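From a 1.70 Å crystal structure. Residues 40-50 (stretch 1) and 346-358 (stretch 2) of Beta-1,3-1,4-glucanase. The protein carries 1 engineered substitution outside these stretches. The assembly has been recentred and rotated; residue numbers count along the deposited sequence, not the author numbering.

Stretch 1, residues 40-50: ALKFVKDMKIG
Stretch 2 (346-358) YVRAARARGITCC

A single threonine hydroxyl ties the end of one helix to an arginine of another: Thr356 OG1 donates to Val44 O (2.7 Å), a carbonyl in the last helical turn of stretch 1, and accepts from Arg351 NH1 (3.2 Å) and Arg351 NH2 (2.9 Å). Thr356, chi1 m (-70°), points its CA-to-CB bond toward stretch 1; its methyl CG2 packs 4.1 Å from Met47 CB and 3.5 Å from Lys48 O. The CA-to-CB bond of Arg351 points sideways to stretch 1, but its chi angles (chi1 t, chi2 p, chi3 p, chi4 -133°) bring the end of the chain nearer. Lys45 O lies over one face of the Arg351 guanidinium, and Lys48 O sits at its edge, 2.9 Å from Arg351 NH2. The like charge Lys45 NZ stays 4.6 Å from Arg351 NE and bonds elsewhere in the structure.

Helix 40-47 runs at 41° to strand 356-358, the axes 8.2 Å apart at closest approach. Lys48 (phi/psi 76/-72) breaks the helix; Ile49 (-167/144) and Gly50 (-118/160) are extended, and Gly50 pairs with Cys358 in a parallel bridge, CA to CA 3.9 Å. Gly50 N donates to Cys357 O (2.9 Å, 154°), while CA-H...O contacts join Ile49 CA to Cys357 O (3.5 Å) and Cys358 CA to Gly50 O (3.3 Å). Glycine suits this place: an ideal CB on Gly50 would lie 2.3 Å from Cys358 SG, with Cys358 chi1 at -50° (m).

The methyl Val44 CG1 (chi1 t) lies 3.8 Å from Gly354 O, and the apolar pair is Ile49 (t, t) with Val347, CD1 to CG2 4.0 Å. Gly354 turns the chain with positive phi (83/15), which favours glycine. One water donates to Leu41 O (2.9 Å) and Gly354 O (2.8 Å); another donates to Lys48 O (2.8 Å) and accepts from Cys357 N (2.9 Å). The contact buries 521 Å², both sides summed, and leaves Thr356 N without a partner.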

# COMPACT_ATOMS: atom_id res chain seq x y z
N ALA A 40 -10.32 4.42 -15.75
CA ALA A 40 -9.51 4.33 -14.55
C ALA A 40 -10.36 3.95 -13.35
O ALA A 40 -9.96 3.11 -12.54
CB ALA A 40 -8.81 5.66 -14.29
N LEU A 41 -11.53 4.55 -13.23
CA LEU A 41 -12.34 4.25 -12.06
C LEU A 41 -13.01 2.89 -12.19
O LEU A 41 -13.21 2.23 -11.15
CB LEU A 41 -13.34 5.38 -11.82
CG LEU A 41 -12.65 6.66 -11.33
CD1 LEU A 41 -13.64 7.84 -11.32
CD2 LEU A 41 -12.04 6.49 -9.97
N LYS A 42 -13.29 2.42 -13.43
CA LYS A 42 -13.76 1.04 -13.61
C LYS A 42 -12.67 0.04 -13.23
O LYS A 42 -12.96 -1.01 -12.63
CB LYS A 42 -14.21 0.83 -15.04
CG LYS A 42 -15.44 1.61 -15.40
CD LYS A 42 -15.79 1.38 -16.86
CE LYS A 42 -16.97 2.19 -17.29
NZ LYS A 42 -17.17 2.06 -18.76
N PHE A 43 -11.41 0.36 -13.58
CA PHE A 43 -10.25 -0.44 -13.18
C PHE A 43 -10.16 -0.56 -11.66
O PHE A 43 -10.07 -1.67 -11.12
CB PHE A 43 -9.00 0.23 -13.77
CG PHE A 43 -7.68 -0.51 -13.53
CD1 PHE A 43 -7.20 -1.45 -14.45
CD2 PHE A 43 -6.90 -0.21 -12.43
CE1 PHE A 43 -5.98 -2.08 -14.24
CE2 PHE A 43 -5.68 -0.85 -12.22
CZ PHE A 43 -5.23 -1.78 -13.13
N VAL A 44 -10.20 0.58 -10.96
CA VAL A 44 -10.13 0.55 -9.50
C VAL A 44 -11.29 -0.24 -8.91
O VAL A 44 -11.12 -0.99 -7.95
CB VAL A 44 -10.09 1.98 -8.94
CG1 VAL A 44 -10.22 1.95 -7.41
CG2 VAL A 44 -8.78 2.63 -9.35
N LYS A 45 -12.50 -0.07 -9.45
CA LYS A 45 -13.62 -0.87 -8.97
C LYS A 45 -13.37 -2.36 -9.15
O LYS A 45 -13.65 -3.16 -8.25
CB LYS A 45 -14.91 -0.46 -9.67
CG LYS A 45 -16.15 -1.17 -9.14
CD LYS A 45 -17.41 -0.58 -9.77
CE LYS A 45 -18.67 -1.32 -9.33
NZ LYS A 45 -19.05 -1.03 -7.91
N ASP A 46 -12.79 -2.75 -10.29
CA ASP A 46 -12.56 -4.17 -10.57
C ASP A 46 -11.49 -4.75 -9.65
O ASP A 46 -11.50 -5.96 -9.39
CB ASP A 46 -12.17 -4.37 -12.04
CG ASP A 46 -12.34 -5.79 -12.49
OD1 ASP A 46 -13.46 -6.34 -12.31
OD2 ASP A 46 -11.37 -6.37 -13.04
N MET A 47 -10.56 -3.93 -9.19
CA MET A 47 -9.61 -4.38 -8.17
C MET A 47 -10.31 -4.90 -6.93
O MET A 47 -9.79 -5.79 -6.26
CB MET A 47 -8.66 -3.26 -7.79
CG MET A 47 -7.70 -2.85 -8.91
SD MET A 47 -6.77 -1.34 -8.52
CE MET A 47 -5.76 -1.94 -7.15
N LYS A 48 -11.46 -4.31 -6.58
CA LYS A 48 -12.43 -4.83 -5.62
C LYS A 48 -11.97 -4.63 -4.18
O LYS A 48 -12.53 -3.82 -3.45
CB LYS A 48 -12.73 -6.31 -5.86
CG LYS A 48 -13.85 -6.83 -4.93
CD LYS A 48 -14.05 -8.31 -5.03
CE LYS A 48 -14.95 -8.84 -3.91
NZ LYS A 48 -15.03 -10.34 -3.97
N ILE A 49 -10.97 -5.40 -3.77
CA ILE A 49 -10.43 -5.32 -2.43
C ILE A 49 -9.12 -6.09 -2.44
O ILE A 49 -9.00 -7.12 -3.12
CB ILE A 49 -11.41 -5.86 -1.37
CG1 ILE A 49 -10.83 -5.63 0.04
CG2 ILE A 49 -11.72 -7.34 -1.62
CD1 ILE A 49 -11.85 -5.67 1.11
N GLY A 50 -8.16 -5.60 -1.67
CA GLY A 50 -6.81 -6.11 -1.70
C GLY A 50 -6.35 -6.69 -0.38
O GLY A 50 -6.87 -6.39 0.69
N TYR A 346 -15.32 0.82 6.90
CA TYR A 346 -14.22 1.42 6.15
C TYR A 346 -14.33 1.05 4.68
O TYR A 346 -14.25 1.92 3.81
CB TYR A 346 -12.91 0.95 6.75
CG TYR A 346 -11.68 1.68 6.30
CD1 TYR A 346 -11.16 1.50 5.02
CD2 TYR A 346 -10.98 2.49 7.18
CE1 TYR A 346 -10.00 2.14 4.62
CE2 TYR A 346 -9.81 3.15 6.77
CZ TYR A 346 -9.34 2.96 5.50
OH TYR A 346 -8.19 3.59 5.11
N VAL A 347 -14.57 -0.23 4.38
CA VAL A 347 -14.67 -0.67 2.99
C VAL A 347 -15.90 -0.06 2.31
O VAL A 347 -15.82 0.39 1.15
CB VAL A 347 -14.67 -2.21 2.92
CG1 VAL A 347 -15.02 -2.69 1.51
CG2 VAL A 347 -13.33 -2.73 3.31
N ARG A 348 -17.05 -0.00 2.98
CA ARG A 348 -18.21 0.61 2.33
C ARG A 348 -18.02 2.12 2.13
O ARG A 348 -18.37 2.66 1.07
CB ARG A 348 -19.47 0.36 3.15
CG ARG A 348 -20.74 1.06 2.58
CD ARG A 348 -21.05 0.65 1.16
NE ARG A 348 -21.98 1.59 0.54
CZ ARG A 348 -22.10 1.78 -0.78
NH1 ARG A 348 -21.35 1.10 -1.63
NH2 ARG A 348 -22.97 2.67 -1.26
N ALA A 349 -17.50 2.81 3.15
CA ALA A 349 -17.23 4.23 3.00
C ALA A 349 -16.35 4.50 1.78
O ALA A 349 -16.58 5.45 1.03
CB ALA A 349 -16.58 4.78 4.26
N ALA A 350 -15.32 3.68 1.60
CA ALA A 350 -14.45 3.84 0.45
C ALA A 350 -15.19 3.55 -0.86
O ALA A 350 -15.12 4.32 -1.83
CB ALA A 350 -13.24 2.92 0.61
N ARG A 351 -15.90 2.43 -0.90
CA ARG A 351 -16.55 2.04 -2.14
C ARG A 351 -17.60 3.05 -2.55
O ARG A 351 -17.79 3.32 -3.74
CB ARG A 351 -17.19 0.65 -2.03
CG ARG A 351 -18.03 0.24 -3.25
CD ARG A 351 -17.20 0.20 -4.57
NE ARG A 351 -16.14 -0.77 -4.39
CZ ARG A 351 -14.86 -0.59 -4.68
NH1 ARG A 351 -14.42 0.52 -5.29
NH2 ARG A 351 -14.01 -1.57 -4.40
N ALA A 352 -18.32 3.61 -1.57
CA ALA A 352 -19.31 4.63 -1.87
C ALA A 352 -18.69 5.86 -2.54
O ALA A 352 -19.38 6.61 -3.22
CB ALA A 352 -20.03 5.06 -0.58
N ARG A 353 -17.39 6.07 -2.32
CA ARG A 353 -16.65 7.18 -2.90
C ARG A 353 -15.74 6.74 -4.03
O ARG A 353 -14.88 7.51 -4.47
CB ARG A 353 -15.85 7.87 -1.80
CG ARG A 353 -16.75 8.59 -0.79
CD ARG A 353 -15.98 8.86 0.46
NE ARG A 353 -16.71 9.59 1.50
CZ ARG A 353 -17.46 9.02 2.44
NH1 ARG A 353 -17.63 7.71 2.49
NH2 ARG A 353 -18.06 9.77 3.35
N GLY A 354 -15.90 5.52 -4.52
CA GLY A 354 -15.19 5.03 -5.68
C GLY A 354 -13.81 4.52 -5.42
O GLY A 354 -13.03 4.34 -6.37
N ILE A 355 -13.46 4.27 -4.15
CA ILE A 355 -12.10 3.93 -3.75
C ILE A 355 -12.03 2.47 -3.33
O ILE A 355 -12.92 1.96 -2.62
CB ILE A 355 -11.66 4.86 -2.59
CG1 ILE A 355 -11.67 6.32 -3.04
CG2 ILE A 355 -10.28 4.48 -2.08
CD1 ILE A 355 -11.54 7.33 -1.89
N THR A 356 -10.95 1.80 -3.72
CA THR A 356 -10.66 0.43 -3.32
C THR A 356 -9.54 0.41 -2.28
O THR A 356 -8.60 1.21 -2.34
CB THR A 356 -10.27 -0.41 -4.54
OG1 THR A 356 -11.44 -0.58 -5.35
CG2 THR A 356 -9.72 -1.79 -4.15
N CYS A 357 -9.65 -0.53 -1.33
CA CYS A 357 -8.77 -0.64 -0.17
C CYS A 357 -8.03 -1.97 -0.14
O CYS A 357 -8.57 -2.99 -0.57
CB CYS A 357 -9.59 -0.54 1.12
SG CYS A 357 -10.77 0.81 1.24
N CYS A 358 -6.86 -1.99 0.53
CA CYS A 358 -6.09 -3.21 0.74
C CYS A 358 -5.71 -3.36 2.22
O CYS A 358 -5.02 -2.50 2.78
CB CYS A 358 -4.80 -3.22 -0.08
SG CYS A 358 -5.04 -2.84 -1.85
O HOH W 1 -14.25 3.35 -8.73
O HOH W 2 -12.02 -2.20 -1.24